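Local coordinates for CghA (Chaetomium globosum, PDB 6KBC), which is a two-domain, almost all-beta protein of the calycin clan that holds the ligand WK1 in a pocket, at residues I7-G12 / V97-V102; Q14-T19 / D39-T44; Y325-R330 / F341-H346; V368-G373 / H383-T388. One frame throughout, in Å; residues are numbered along the deposited sequence.

How the contacts relate
The four contacts fall into two touching pairs on opposite sides of the chain's centre. Contact 1, an edge ladder of the N-terminal domain, and contact 2, a loop-to-loop bridge, are partly buried; they meet where Leu10 packs on Leu41 and Phe15. Contacts 3 and 4 are buried contacts within hairpins of the C-terminal domain, their centres about 8 Å apart, and strands 338-346 and 363-375 lie side by side there. The chemistry follows the setting. Contact 1 depends on backbone bonds and aliphatic side chains, contact 2 on backbone bonds, one lysine and packing on a proline, contact 3 on a salt-bridge network above apolar packing, and contact 4 on carboxylate, imidazole and indole beside glycines.

Contact 1 of 4, residues I7-G12 / V97-V102; sequences ISLLQG and VPVSVV
Leu9 and Val101 face each other as a non-hydrogen-bonded pair in an antiparallel ladder, which joins strand 6-10 to strand 99-105 in the N-terminal domain of this calycin-clan protein. Leu9 touches two valines at once. Its CG stands anti to the backbone N (chi1 170°), and from there the CD1 branch reaches the neighbouring strand: it lies 3.7 Å from Val101 CB and equally far, 3.7 Å, from Val99 CG1, bridging the pair on one face. Val101 turns CG2 anti to its own N, and this methyl comes within 3.5 Å of Ser8 O and 4.1 Å of Ile7 CG1, the valine and isoleucine side chains crossing at a slant. Val99 CG2, its other methyl, touches Gln11 CB, extending the same row.

On the other face lie Ser8, Leu10, Ser100 and Val102, and here the link between strands is made by main chain. Ser8 and Val102 exchange two backbone hydrogen bonds, as do Leu10 and Ser100, so two pairs of reciprocal bonds flank the Leu9-Val101 pair. The two serine hydroxyls turn to partners outside the ladder: Ser100 OG meets Arg68 NE, while Ser8 OG bonds to Ala38 O and Arg68 NH1. One arginine thus ties both strands from beneath. Further on, Gln11 CA directs its hydrogen at Pro98 O. A water continues the link beyond, donating to Pro98 O at 2.8 Å and to Gly12 O at a short 2.5 Å.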
loop_
_atom_site.group_PDB
_atom_site.type_symbol
_atom_site.label_atom_id
_atom_site.label_comp_id
_atom_site.label_asym_id
_atom_site.label_seq_id
_atom_site.Cartn_x
_atom_site.Cartn_y
_atom_site.Cartn_z
ATOM N N ILE A 7 -15.564 14.864 12.630
ATOM C CA ILE A 7 -15.115 13.843 13.564
ATOM C C ILE A 7 -15.799 12.523 13.233
ATOM O O ILE A 7 -17.031 12.450 13.155
ATOM C CB ILE A 7 -15.383 14.244 15.029
ATOM C CG1 ILE A 7 -15.015 13.084 15.961
ATOM C CG2 ILE A 7 -16.831 14.713 15.216
ATOM C CD1 ILE A 7 -14.921 13.460 17.427
ATOM N N SER A 8 -14.995 11.486 13.020
ATOM C CA SER A 8 -15.468 10.111 12.945
ATOM C C SER A 8 -14.858 9.377 14.127
ATOM O O SER A 8 -13.655 9.093 14.130
ATOM C CB SER A 8 -15.075 9.456 11.621
ATOM O OG SER A 8 -15.341 8.067 11.660
ATOM N N LEU A 9 -15.675 9.076 15.132
ATOM C CA LEU A 9 -15.199 8.442 16.354
ATOM C C LEU A 9 -15.891 7.100 16.529
ATOM O O LEU A 9 -17.110 7.038 16.718
ATOM C CB LEU A 9 -15.428 9.346 17.566
ATOM C CG LEU A 9 -15.199 8.745 18.952
ATOM C CD1 LEU A 9 -13.755 8.319 19.122
ATOM C CD2 LEU A 9 -15.573 9.763 20.027
ATOM N N LEU A 10 -15.101 6.033 16.465
ATOM C CA LEU A 10 -15.568 4.663 16.590
ATOM C C LEU A 10 -14.907 4.057 17.816
ATOM O O LEU A 10 -13.677 3.982 17.892
ATOM C CB LEU A 10 -15.255 3.851 15.328
ATOM C CG LEU A 10 -15.978 4.166 14.016
ATOM C CD1 LEU A 10 -15.629 5.514 13.492
ATOM C CD2 LEU A 10 -15.587 3.125 12.980
ATOM N N GLN A 11 -15.731 3.632 18.765
ATOM C CA GLN A 11 -15.294 3.234 20.094
ATOM C C GLN A 11 -16.352 2.326 20.690
ATOM O O GLN A 11 -17.477 2.242 20.192
ATOM C CB GLN A 11 -15.098 4.446 20.993
ATOM C CG GLN A 11 -16.424 5.091 21.323
ATOM C CD GLN A 11 -16.271 6.376 22.098
ATOM O OE1 GLN A 11 -15.161 6.819 22.387
ATOM N NE2 GLN A 11 -17.396 7.009 22.407
ATOM N N GLY A 12 -15.987 1.662 21.780
ATOM C CA GLY A 12 -17.012 0.880 22.432
ATOM C C GLY A 12 -17.371 -0.355 21.624
ATOM O O GLY A 12 -16.575 -0.875 20.838
ATOM N N VAL A 97 -6.586 -1.876 18.915
ATOM C CA VAL A 97 -7.016 -0.837 19.849
ATOM C C VAL A 97 -8.538 -0.776 19.854
ATOM O O VAL A 97 -9.200 -1.182 18.883
ATOM C CB VAL A 97 -6.411 0.542 19.488
ATOM C CG1 VAL A 97 -4.893 0.483 19.552
ATOM C CG2 VAL A 97 -6.888 1.000 18.121
ATOM N N PRO A 98 -9.128 -0.279 20.947
ATOM C CA PRO A 98 -10.588 -0.120 21.006
ATOM C C PRO A 98 -11.127 1.181 20.432
ATOM O O PRO A 98 -12.346 1.286 20.251
ATOM C CB PRO A 98 -10.868 -0.190 22.516
ATOM C CG PRO A 98 -9.647 0.399 23.128
ATOM C CD PRO A 98 -8.497 -0.060 22.262
ATOM N N VAL A 99 -10.282 2.168 20.144
ATOM C CA VAL A 99 -10.730 3.469 19.662
ATOM C C VAL A 99 -10.005 3.808 18.370
ATOM O O VAL A 99 -8.773 3.737 18.303
ATOM C CB VAL A 99 -10.501 4.589 20.696
ATOM C CG1 VAL A 99 -11.141 5.877 20.217
ATOM C CG2 VAL A 99 -11.075 4.201 22.041
ATOM N N SER A 100 -10.772 4.210 17.362
ATOM C CA SER A 100 -10.247 4.809 16.144
ATOM C C SER A 100 -10.999 6.096 15.886
ATOM O O SER A 100 -12.210 6.067 15.649
ATOM C CB SER A 100 -10.389 3.880 14.936
ATOM O OG SER A 100 -9.939 4.552 13.769
ATOM N N VAL A 101 -10.290 7.215 15.899
ATOM C CA VAL A 101 -10.906 8.504 15.633
ATOM C C VAL A 101 -10.125 9.210 14.539
ATOM O O VAL A 101 -8.891 9.267 14.581
ATOM C CB VAL A 101 -11.003 9.368 16.909
ATOM C CG1 VAL A 101 -9.632 9.679 17.475
ATOM C CG2 VAL A 101 -11.743 10.652 16.604
ATOM N N VAL A 102 -10.844 9.728 13.550
ATOM C CA VAL A 102 -10.256 10.546 12.501
ATOM C C VAL A 102 -10.979 11.880 12.482
ATOM O O VAL A 102 -12.213 11.923 12.457
ATOM C CB VAL A 102 -10.336 9.869 11.123
ATOM C CG1 VAL A 102 -9.706 10.773 10.063
ATOM C CG2 VAL A 102 -9.644 8.519 11.173
HETATM O O HOH W 1 -14.028 -0.912 20.820
#

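Contact 2 of 4, residues Q14-T19 / D39-T44; sequences QFLADT and DKLSPT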
loop_
_atom_site.group_PDB
_atom_site.type_symbol
_atom_site.label_atom_id
_atom_site.label_comp_id
_atom_site.label_asym_id
_atom_site.label_seq_id
_atom_site.Cartn_x
_atom_site.Cartn_y
_atom_site.Cartn_z
ATOM N N GLN A 14 -20.699 -0.701 20.028
ATOM C CA GLN A 14 -21.866 -0.475 19.184
ATOM C C GLN A 14 -21.515 0.377 17.970
ATOM O O GLN A 14 -22.365 1.098 17.450
ATOM C CB GLN A 14 -23.004 0.173 19.978
ATOM C CG GLN A 14 -23.440 -0.589 21.226
ATOM C CD GLN A 14 -24.184 -1.877 20.902
ATOM O OE1 GLN A 14 -23.898 -2.937 21.465
ATOM N NE2 GLN A 14 -25.156 -1.786 20.000
ATOM N N PHE A 15 -20.266 0.299 17.500
ATOM C CA PHE A 15 -19.834 1.096 16.355
ATOM C C PHE A 15 -20.216 0.461 15.023
ATOM O O PHE A 15 -20.226 1.150 13.997
ATOM C CB PHE A 15 -18.314 1.316 16.410
ATOM C CG PHE A 15 -17.501 0.039 16.387
ATOM C CD1 PHE A 15 -17.330 -0.677 15.208
ATOM C CD2 PHE A 15 -16.924 -0.450 17.543
ATOM C CE1 PHE A 15 -16.593 -1.844 15.183
ATOM C CE2 PHE A 15 -16.185 -1.624 17.525
ATOM C CZ PHE A 15 -16.021 -2.321 16.342
ATOM N N LEU A 16 -20.512 -0.835 15.020
ATOM C CA LEU A 16 -20.814 -1.558 13.795
ATOM C C LEU A 16 -22.269 -1.351 13.394
ATOM O O LEU A 16 -23.169 -1.378 14.236
ATOM C CB LEU A 16 -20.525 -3.046 13.995
ATOM C CG LEU A 16 -20.138 -3.919 12.805
ATOM C CD1 LEU A 16 -18.826 -3.461 12.192
ATOM C CD2 LEU A 16 -20.023 -5.360 13.272
ATOM N N ALA A 17 -22.497 -1.131 12.103
ATOM C CA ALA A 17 -23.865 -1.086 11.611
ATOM C C ALA A 17 -24.480 -2.485 11.622
ATOM O O ALA A 17 -23.784 -3.503 11.699
ATOM C CB ALA A 17 -23.917 -0.499 10.202
ATOM N N ASP A 18 -25.811 -2.523 11.556
ATOM C CA ASP A 18 -26.523 -3.797 11.577
ATOM C C ASP A 18 -26.423 -4.504 10.230
ATOM O O ASP A 18 -26.170 -5.712 10.173
ATOM C CB ASP A 18 -27.984 -3.562 11.969
ATOM C CG ASP A 18 -28.741 -4.853 12.253
ATOM O OD1 ASP A 18 -28.497 -5.877 11.578
ATOM O OD2 ASP A 18 -29.595 -4.843 13.166
ATOM N N THR A 19 -26.621 -3.768 9.148
ATOM C CA THR A 19 -26.487 -4.263 7.791
ATOM C C THR A 19 -25.320 -3.556 7.115
ATOM O O THR A 19 -24.879 -2.493 7.569
ATOM C CB THR A 19 -27.768 -4.006 6.988
ATOM O OG1 THR A 19 -27.960 -2.594 6.858
ATOM C CG2 THR A 19 -28.965 -4.594 7.711
ATOM N N ASP A 39 -19.915 7.468 10.774
ATOM C CA ASP A 39 -20.598 7.298 12.053
ATOM C C ASP A 39 -20.702 5.841 12.486
ATOM O O ASP A 39 -20.339 5.506 13.619
ATOM C CB ASP A 39 -21.990 7.935 11.987
ATOM C CG ASP A 39 -21.925 9.450 11.904
ATOM O OD1 ASP A 39 -21.328 10.074 12.810
ATOM O OD2 ASP A 39 -22.429 10.018 10.910
ATOM N N LYS A 40 -21.204 4.970 11.616
ATOM C CA LYS A 40 -21.259 3.540 11.871
ATOM C C LYS A 40 -20.429 2.838 10.803
ATOM O O LYS A 40 -20.389 3.273 9.649
ATOM C CB LYS A 40 -22.705 3.015 11.833
ATOM C CG LYS A 40 -23.548 3.290 13.086
ATOM C CD LYS A 40 -22.970 2.738 14.385
ATOM C CE LYS A 40 -24.005 2.854 15.506
ATOM N NZ LYS A 40 -23.401 3.336 16.787
ATOM N N LEU A 41 -19.761 1.755 11.181
ATOM C CA LEU A 41 -18.908 1.027 10.250
ATOM C C LEU A 41 -19.669 -0.179 9.713
ATOM O O LEU A 41 -20.123 -1.030 10.487
ATOM C CB LEU A 41 -17.597 0.598 10.911
ATOM C CG LEU A 41 -16.619 -0.167 10.004
ATOM C CD1 LEU A 41 -16.041 0.727 8.904
ATOM C CD2 LEU A 41 -15.507 -0.794 10.828
ATOM N N SER A 42 -19.810 -0.240 8.392
ATOM C CA SER A 42 -20.430 -1.394 7.760
ATOM C C SER A 42 -19.690 -2.668 8.157
ATOM O O SER A 42 -18.455 -2.677 8.230
ATOM C CB SER A 42 -20.429 -1.244 6.239
ATOM O OG SER A 42 -20.705 -2.489 5.616
ATOM N N PRO A 43 -20.407 -3.762 8.423
ATOM C CA PRO A 43 -19.731 -5.002 8.833
ATOM C C PRO A 43 -18.966 -5.688 7.710
ATOM O O PRO A 43 -18.273 -6.673 7.981
ATOM C CB PRO A 43 -20.887 -5.881 9.330
ATOM C CG PRO A 43 -22.073 -5.393 8.571
ATOM C CD PRO A 43 -21.871 -3.907 8.395
ATOM N N THR A 44 -19.070 -5.218 6.468
ATOM C CA THR A 44 -18.282 -5.779 5.374
ATOM C C THR A 44 -17.327 -4.757 4.778
ATOM O O THR A 44 -16.733 -5.021 3.724
ATOM C CB THR A 44 -19.178 -6.318 4.257
ATOM O OG1 THR A 44 -19.940 -5.238 3.708
ATOM C CG2 THR A 44 -20.117 -7.393 4.796
#
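Lys40 NZ donates to Gln14 O over 2.6 Å, the shortest polar bond between residues 14-19 and 39-44. The ammonium reaches the carbonyl from somewhat outside its plane, by way of a chain bent at chi2 (-58°) and again at its last torsion. The bend at chi2 puts Lys40 CD 3.2 Å from Phe15 O, and CE comes close to Gln14 O. The lysine therefore covers two successive carbonyls, bonding one with its charge and touching the other with carbon.

Phe15 O takes its hydrogen bond from Leu41 N, and Ala17 N in turn donates to Leu41 O over 2.9 Å. These two bonds flank Leu16 and make it bridge Leu41 in a single beta-type pairing, with both chains advancing in the same direction. No regular strand forms around it; the bridge joins two parts of the long loop between strand 6-10 and strand 46-54 of the N-terminal domain.

Leu16 CB starts away from residues 39-44, yet its CG stands anti to the backbone N (chi1 -152°), and chi2 (63°) then brings CD1 back to 3.2 Å from Leu41 O and 3.8 Å from Pro43 CA, while CG and CD2 lie against Pro43 CB. The proline ring is met on another flank by the chain after Ala17, where Thr19 O approaches Pro43 CD at 3.4 Å. Ala17 CB points toward residues 39-44 and lies 4.1 Å from Lys40 CB. Past the proline, Thr44 N donates to Ser42 OG in an ST turn. At the buried end, Leu41 CB comes to the edge of the Phe15 ring, which also meets that of Phe77.

Contact 3 of 4, residues Y325-R330 / F341-H346; sequences YRLEFR and FDLRHH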
loop_
_atom_site.group_PDB
_atom_site.type_symbol
_atom_site.label_atom_id
_atom_site.label_comp_id
_atom_site.label_asym_id
_atom_site.label_seq_id
_atom_site.Cartn_x
_atom_site.Cartn_y
_atom_site.Cartn_z
ATOM N N TYR A 325 8.683 -10.043 -9.496
ATOM C CA TYR A 325 7.655 -9.616 -10.425
ATOM C C TYR A 325 8.302 -8.767 -11.499
ATOM O O TYR A 325 9.219 -7.986 -11.218
ATOM C CB TYR A 325 6.570 -8.787 -9.727
ATOM C CG TYR A 325 5.344 -9.562 -9.299
ATOM C CD1 TYR A 325 4.289 -9.767 -10.184
ATOM C CD2 TYR A 325 5.218 -10.043 -7.995
ATOM C CE1 TYR A 325 3.150 -10.471 -9.791
ATOM C CE2 TYR A 325 4.094 -10.728 -7.587
ATOM C CZ TYR A 325 3.055 -10.932 -8.492
ATOM O OH TYR A 325 1.928 -11.618 -8.093
ATOM N N ARG A 326 7.810 -8.901 -12.719
ATOM C CA ARG A 326 8.109 -7.953 -13.777
ATOM C C ARG A 326 6.963 -6.962 -13.855
ATOM O O ARG A 326 5.797 -7.362 -13.799
ATOM C CB ARG A 326 8.302 -8.662 -15.117
ATOM C CG ARG A 326 8.497 -7.708 -16.298
ATOM C CD ARG A 326 9.085 -8.488 -17.478
ATOM N NE ARG A 326 10.398 -9.003 -17.099
ATOM C CZ ARG A 326 10.967 -10.096 -17.595
ATOM N NH1 ARG A 326 10.356 -10.809 -18.533
ATOM N NH2 ARG A 326 12.162 -10.471 -17.150
ATOM N N LEU A 327 7.299 -5.669 -13.936
ATOM C CA LEU A 327 6.340 -4.594 -14.160
ATOM C C LEU A 327 6.649 -3.960 -15.500
ATOM O O LEU A 327 7.733 -3.393 -15.687
ATOM C CB LEU A 327 6.420 -3.504 -13.084
ATOM C CG LEU A 327 6.116 -3.887 -11.648
ATOM C CD1 LEU A 327 6.171 -2.610 -10.788
ATOM C CD2 LEU A 327 4.765 -4.566 -11.576
ATOM N N GLU A 328 5.697 -4.019 -16.415
ATOM C CA GLU A 328 5.844 -3.377 -17.712
ATOM C C GLU A 328 4.807 -2.269 -17.792
ATOM O O GLU A 328 3.608 -2.546 -17.850
ATOM C CB GLU A 328 5.666 -4.378 -18.841
ATOM C CG GLU A 328 5.694 -3.779 -20.228
ATOM C CD GLU A 328 5.054 -4.739 -21.197
ATOM O OE1 GLU A 328 5.797 -5.437 -21.900
ATOM O OE2 GLU A 328 3.803 -4.818 -21.217
ATOM N N PHE A 329 5.262 -1.021 -17.782
ATOM C CA PHE A 329 4.355 0.112 -17.915
ATOM C C PHE A 329 4.282 0.528 -19.371
ATOM O O PHE A 329 5.289 0.512 -20.077
ATOM C CB PHE A 329 4.830 1.305 -17.071
ATOM C CG PHE A 329 4.591 1.142 -15.612
ATOM C CD1 PHE A 329 3.408 1.573 -15.045
ATOM C CD2 PHE A 329 5.555 0.560 -14.798
ATOM C CE1 PHE A 329 3.195 1.442 -13.676
ATOM C CE2 PHE A 329 5.350 0.420 -13.440
ATOM C CZ PHE A 329 4.160 0.869 -12.877
ATOM N N ARG A 330 3.095 0.909 -19.817
ATOM C CA ARG A 330 2.923 1.436 -21.160
ATOM C C ARG A 330 2.323 2.829 -21.083
ATOM O O ARG A 330 1.469 3.104 -20.235
ATOM C CB ARG A 330 2.012 0.552 -22.003
ATOM C CG ARG A 330 2.473 -0.872 -22.050
ATOM C CD ARG A 330 1.804 -1.627 -23.183
ATOM N NE ARG A 330 2.084 -3.041 -23.031
ATOM C CZ ARG A 330 1.527 -4.001 -23.756
ATOM N NH1 ARG A 330 0.660 -3.688 -24.728
ATOM N NH2 ARG A 330 1.844 -5.276 -23.500
ATOM N N PHE A 341 10.538 -3.253 -15.682
ATOM C CA PHE A 341 11.371 -3.386 -14.503
ATOM C C PHE A 341 11.214 -4.781 -13.944
ATOM O O PHE A 341 10.106 -5.326 -13.898
ATOM C CB PHE A 341 11.014 -2.359 -13.412
ATOM C CG PHE A 341 11.059 -0.947 -13.896
ATOM C CD1 PHE A 341 12.254 -0.234 -13.873
ATOM C CD2 PHE A 341 9.923 -0.341 -14.405
ATOM C CE1 PHE A 341 12.300 1.094 -14.322
ATOM C CE2 PHE A 341 9.971 0.974 -14.859
ATOM C CZ PHE A 341 11.165 1.675 -14.825
ATOM N N ASP A 342 12.325 -5.345 -13.509
ATOM C CA ASP A 342 12.300 -6.592 -12.767
ATOM C C ASP A 342 12.489 -6.260 -11.304
ATOM O O ASP A 342 13.431 -5.539 -10.937
ATOM C CB ASP A 342 13.377 -7.554 -13.265
ATOM C CG ASP A 342 12.964 -8.240 -14.561
ATOM O OD1 ASP A 342 11.850 -7.945 -15.068
ATOM O OD2 ASP A 342 13.723 -9.090 -15.048
ATOM N N LEU A 343 11.577 -6.742 -10.482
ATOM C CA LEU A 343 11.615 -6.521 -9.045
ATOM C C LEU A 343 11.882 -7.881 -8.427
ATOM O O LEU A 343 10.978 -8.717 -8.349
ATOM C CB LEU A 343 10.307 -5.928 -8.545
ATOM C CG LEU A 343 10.134 -4.415 -8.748
ATOM C CD1 LEU A 343 10.119 -4.045 -10.204
ATOM C CD2 LEU A 343 8.832 -4.040 -8.116
ATOM N N ARG A 344 13.118 -8.123 -8.012
ATOM C CA ARG A 344 13.496 -9.458 -7.572
ATOM C C ARG A 344 13.601 -9.488 -6.062
ATOM O O ARG A 344 14.162 -8.572 -5.453
ATOM C CB ARG A 344 14.793 -9.922 -8.246
ATOM C CG ARG A 344 14.573 -10.050 -9.744
ATOM C CD ARG A 344 15.825 -10.456 -10.505
ATOM N NE ARG A 344 15.507 -10.616 -11.918
ATOM C CZ ARG A 344 15.034 -11.740 -12.450
ATOM N NH1 ARG A 344 14.823 -12.810 -11.681
ATOM N NH2 ARG A 344 14.766 -11.792 -13.751
ATOM N N HIS A 345 13.035 -10.545 -5.470
ATOM C CA HIS A 345 12.984 -10.703 -4.024
ATOM C C HIS A 345 14.388 -10.723 -3.441
ATOM O O HIS A 345 15.159 -11.655 -3.702
ATOM C CB HIS A 345 12.267 -11.999 -3.656
ATOM C CG HIS A 345 10.837 -12.041 -4.108
ATOM N ND1 HIS A 345 10.171 -13.223 -4.352
ATOM C CD2 HIS A 345 9.948 -11.047 -4.344
ATOM C CE1 HIS A 345 8.933 -12.956 -4.731
ATOM N NE2 HIS A 345 8.766 -11.642 -4.720
ATOM N N HIS A 346 14.709 -9.708 -2.643
ATOM C CA HIS A 346 16.018 -9.578 -2.030
ATOM C C HIS A 346 16.015 -9.976 -0.566
ATOM O O HIS A 346 16.927 -10.666 -0.115
ATOM C CB HIS A 346 16.532 -8.139 -2.171
ATOM C CG HIS A 346 17.869 -7.931 -1.537
ATOM N ND1 HIS A 346 19.043 -8.343 -2.131
ATOM C CD2 HIS A 346 18.216 -7.392 -0.342
ATOM C CE1 HIS A 346 20.057 -8.057 -1.332
ATOM N NE2 HIS A 346 19.583 -7.475 -0.243
#
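Arg326 places CG anti to its backbone N (chi1 175°), Asp342 places CG anti to its carbonyl carbon (chi1 -78°), and the two side chains rise side by side from a non-hydrogen-bonded pair. A bend at the arginine's third torsion places NE beside the carboxylate, and the guanidinium meets it side-on. Arg326 NE donates to Asp342 OD1 over 2.7 Å and Arg326 NH2 to Asp342 OD2 over 3.0 Å, each bond using a syn lone pair. The two planes are only 14° apart, so the groups meet edge to edge as a nearly flat, bidentate salt bridge. Asp342 OD2 has a second donor: Arg344 NH2 reaches it at 3.2 Å from above the carboxylate plane. The resulting network gathers two arginines round one aspartate, with 4.5 Å between Arg326 NH2 and Arg344 NH2; the shared carboxylate probably offsets their repulsion. Arg344 NH1 also bonds to the backbone oxygens of Asp310 and Asp312, which help to hold this second arginine.

The reverse face is largely apolar. Leu343 CD2 comes within 4.0 Å of Leu327 CD1, the two side chains slanting across each other, and Leu343 CB rests 3.5 Å from Tyr325 O. Phe329 CD2 approaches the edge of the Phe341 ring more loosely. This row faces Val245 and Met254 of strands 239-249 and 252-261, and Tyr325 continues it to a hydroxyl that meets Lys307 NZ. Paired backbone bonds of Tyr325 with Leu343 and of Leu327 with Phe341 fix the register of an antiparallel beta hairpin, its charged face and packed face consistent with the wall of a calycin-type barrel.

Contact 4 of 4, residues V368-G373 / H383-T388; sequences VVEVTG and HGWGMT
Glu370 CG lies over one face of the Trp385 indole, 4.0 Å from the centroid of the six-membered ring and 18° off its normal, in a CH-pi contact. With CG anti to the backbone N and the chain extended beyond it, the glutamate runs alongside the indole, and its carboxylate is nearly parallel to that ring. At the far end His383 NE2 donates to Glu370 OE2. The modelled separation is very short, so its exact length is doubtful, but the bond is straight and the oxygen lies at the edge of the imidazole. The carboxylate and imidazole planes stand 84° apart. Trp385 CE3 also touches Val369 O at 3.3 Å and Val368 CG1 at 4.1 Å.

On the other face the glycines leave room for valines: Val369 CG2 comes within 3.4 Å of Gly386 C, and Val371 CB within 3.6 Å of Gly384 O. The Val369 and Thr388 side chains cross at about a right angle, with Val369 CG1 3.7 Å from Thr388 CG2. Reciprocal backbone bonds, Val369 with Gly386 and Val371 with Gly384, set this register.

Further out, the His346 ring meets Trp385 edge-to-face. Met387 packs on Asp52, Met54 and Ala61 of the N-terminal domain, and its side chain is about 6 Å from WK1. This twisted antiparallel hairpin of the C-terminal calycin-type domain thus reaches both the other domain and the neighbourhood of the ligand pocket.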
loop_
_atom_site.group_PDB
_atom_site.type_symbol
_atom_site.label_atom_id
_atom_site.label_comp_id
_atom_site.label_asym_id
_atom_site.label_seq_id
_atom_site.Cartn_x
_atom_site.Cartn_y
_atom_site.Cartn_z
ATOM N N VAL A 368 11.529 -6.930 0.466
ATOM C CA VAL A 368 12.341 -5.868 -0.116
ATOM C C VAL A 368 12.854 -6.387 -1.448
ATOM O O VAL A 368 13.382 -7.503 -1.523
ATOM C CB VAL A 368 13.504 -5.495 0.815
ATOM C CG1 VAL A 368 14.409 -4.466 0.139
ATOM C CG2 VAL A 368 12.985 -4.999 2.161
ATOM N N VAL A 369 12.687 -5.608 -2.508
ATOM C CA VAL A 369 13.048 -6.090 -3.831
ATOM C C VAL A 369 14.179 -5.237 -4.376
ATOM O O VAL A 369 14.236 -4.029 -4.149
ATOM C CB VAL A 369 11.851 -6.080 -4.807
ATOM C CG1 VAL A 369 10.836 -7.172 -4.413
ATOM C CG2 VAL A 369 11.193 -4.697 -4.795
ATOM N N GLU A 370 15.061 -5.872 -5.134
ATOM C CA GLU A 370 16.020 -5.151 -5.949
ATOM C C GLU A 370 15.392 -4.915 -7.316
ATOM O O GLU A 370 14.765 -5.814 -7.886
ATOM C CB GLU A 370 17.309 -5.953 -6.088
ATOM C CG GLU A 370 18.466 -5.166 -6.667
ATOM C CD GLU A 370 19.781 -5.917 -6.504
ATOM O OE1 GLU A 370 19.754 -7.045 -5.954
ATOM O OE2 GLU A 370 20.835 -5.363 -6.872
ATOM N N VAL A 371 15.562 -3.705 -7.842
ATOM C CA VAL A 371 14.853 -3.246 -9.034
ATOM C C VAL A 371 15.867 -2.956 -10.131
ATOM O O VAL A 371 16.858 -2.254 -9.900
ATOM C CB VAL A 371 14.011 -1.993 -8.723
ATOM C CG1 VAL A 371 13.198 -1.559 -9.944
ATOM C CG2 VAL A 371 13.111 -2.261 -7.527
ATOM N N THR A 372 15.615 -3.493 -11.322
ATOM C CA THR A 372 16.422 -3.240 -12.509
ATOM C C THR A 372 15.505 -3.004 -13.700
ATOM O O THR A 372 14.386 -3.508 -13.735
ATOM C CB THR A 372 17.376 -4.421 -12.794
ATOM O OG1 THR A 372 16.597 -5.565 -13.173
ATOM C CG2 THR A 372 18.216 -4.765 -11.573
ATOM N N GLY A 373 15.973 -2.211 -14.666
ATOM C CA GLY A 373 15.264 -2.070 -15.925
ATOM C C GLY A 373 15.288 -0.667 -16.501
ATOM O O GLY A 373 16.297 0.037 -16.391
ATOM N N HIS A 383 18.972 1.007 -11.544
ATOM C CA HIS A 383 19.072 0.103 -10.410
ATOM C C HIS A 383 18.467 0.768 -9.190
ATOM O O HIS A 383 18.705 1.949 -8.935
ATOM C CB HIS A 383 20.531 -0.317 -10.125
ATOM C CG HIS A 383 20.652 -1.337 -9.033
ATOM N ND1 HIS A 383 20.662 -0.994 -7.695
ATOM C CD2 HIS A 383 20.676 -2.692 -9.073
ATOM C CE1 HIS A 383 20.735 -2.091 -6.961
ATOM N NE2 HIS A 383 20.749 -3.136 -7.772
ATOM N N GLY A 384 17.680 0.018 -8.444
ATOM C CA GLY A 384 17.072 0.598 -7.274
ATOM C C GLY A 384 16.482 -0.454 -6.379
ATOM O O GLY A 384 16.821 -1.638 -6.462
ATOM N N TRP A 385 15.577 0.009 -5.527
ATOM C CA TRP A 385 15.068 -0.773 -4.418
ATOM C C TRP A 385 13.596 -0.454 -4.235
ATOM O O TRP A 385 13.116 0.618 -4.605
ATOM C CB TRP A 385 15.853 -0.460 -3.139
ATOM C CG TRP A 385 17.249 -0.881 -3.296
ATOM C CD1 TRP A 385 18.315 -0.117 -3.699
ATOM C CD2 TRP A 385 17.734 -2.197 -3.125
ATOM N NE1 TRP A 385 19.448 -0.893 -3.765
ATOM C CE2 TRP A 385 19.117 -2.178 -3.420
ATOM C CE3 TRP A 385 17.132 -3.404 -2.749
ATOM C CZ2 TRP A 385 19.908 -3.317 -3.339
ATOM C CZ3 TRP A 385 17.924 -4.532 -2.654
ATOM C CH2 TRP A 385 19.297 -4.482 -2.960
ATOM N N GLY A 386 12.885 -1.391 -3.640
ATOM C CA GLY A 386 11.478 -1.175 -3.406
ATOM C C GLY A 386 10.942 -2.234 -2.481
ATOM O O GLY A 386 11.694 -3.024 -1.906
ATOM N N MET A 387 9.629 -2.240 -2.332
ATOM C CA MET A 387 9.008 -3.280 -1.544
ATOM C C MET A 387 7.848 -3.832 -2.347
ATOM O O MET A 387 7.273 -3.136 -3.190
ATOM C CB MET A 387 8.510 -2.754 -0.198
ATOM C CG MET A 387 7.545 -1.625 -0.320
ATOM S SD MET A 387 6.994 -1.024 1.289
ATOM C CE MET A 387 8.542 -0.338 1.937
ATOM N N THR A 388 7.526 -5.101 -2.108
ATOM C CA THR A 388 6.323 -5.683 -2.661
ATOM C C THR A 388 5.556 -6.375 -1.548
ATOM O O THR A 388 6.137 -6.882 -0.583
ATOM C CB THR A 388 6.590 -6.709 -3.814
ATOM O OG1 THR A 388 7.341 -7.816 -3.315
ATOM C CG2 THR A 388 7.330 -6.063 -4.983
#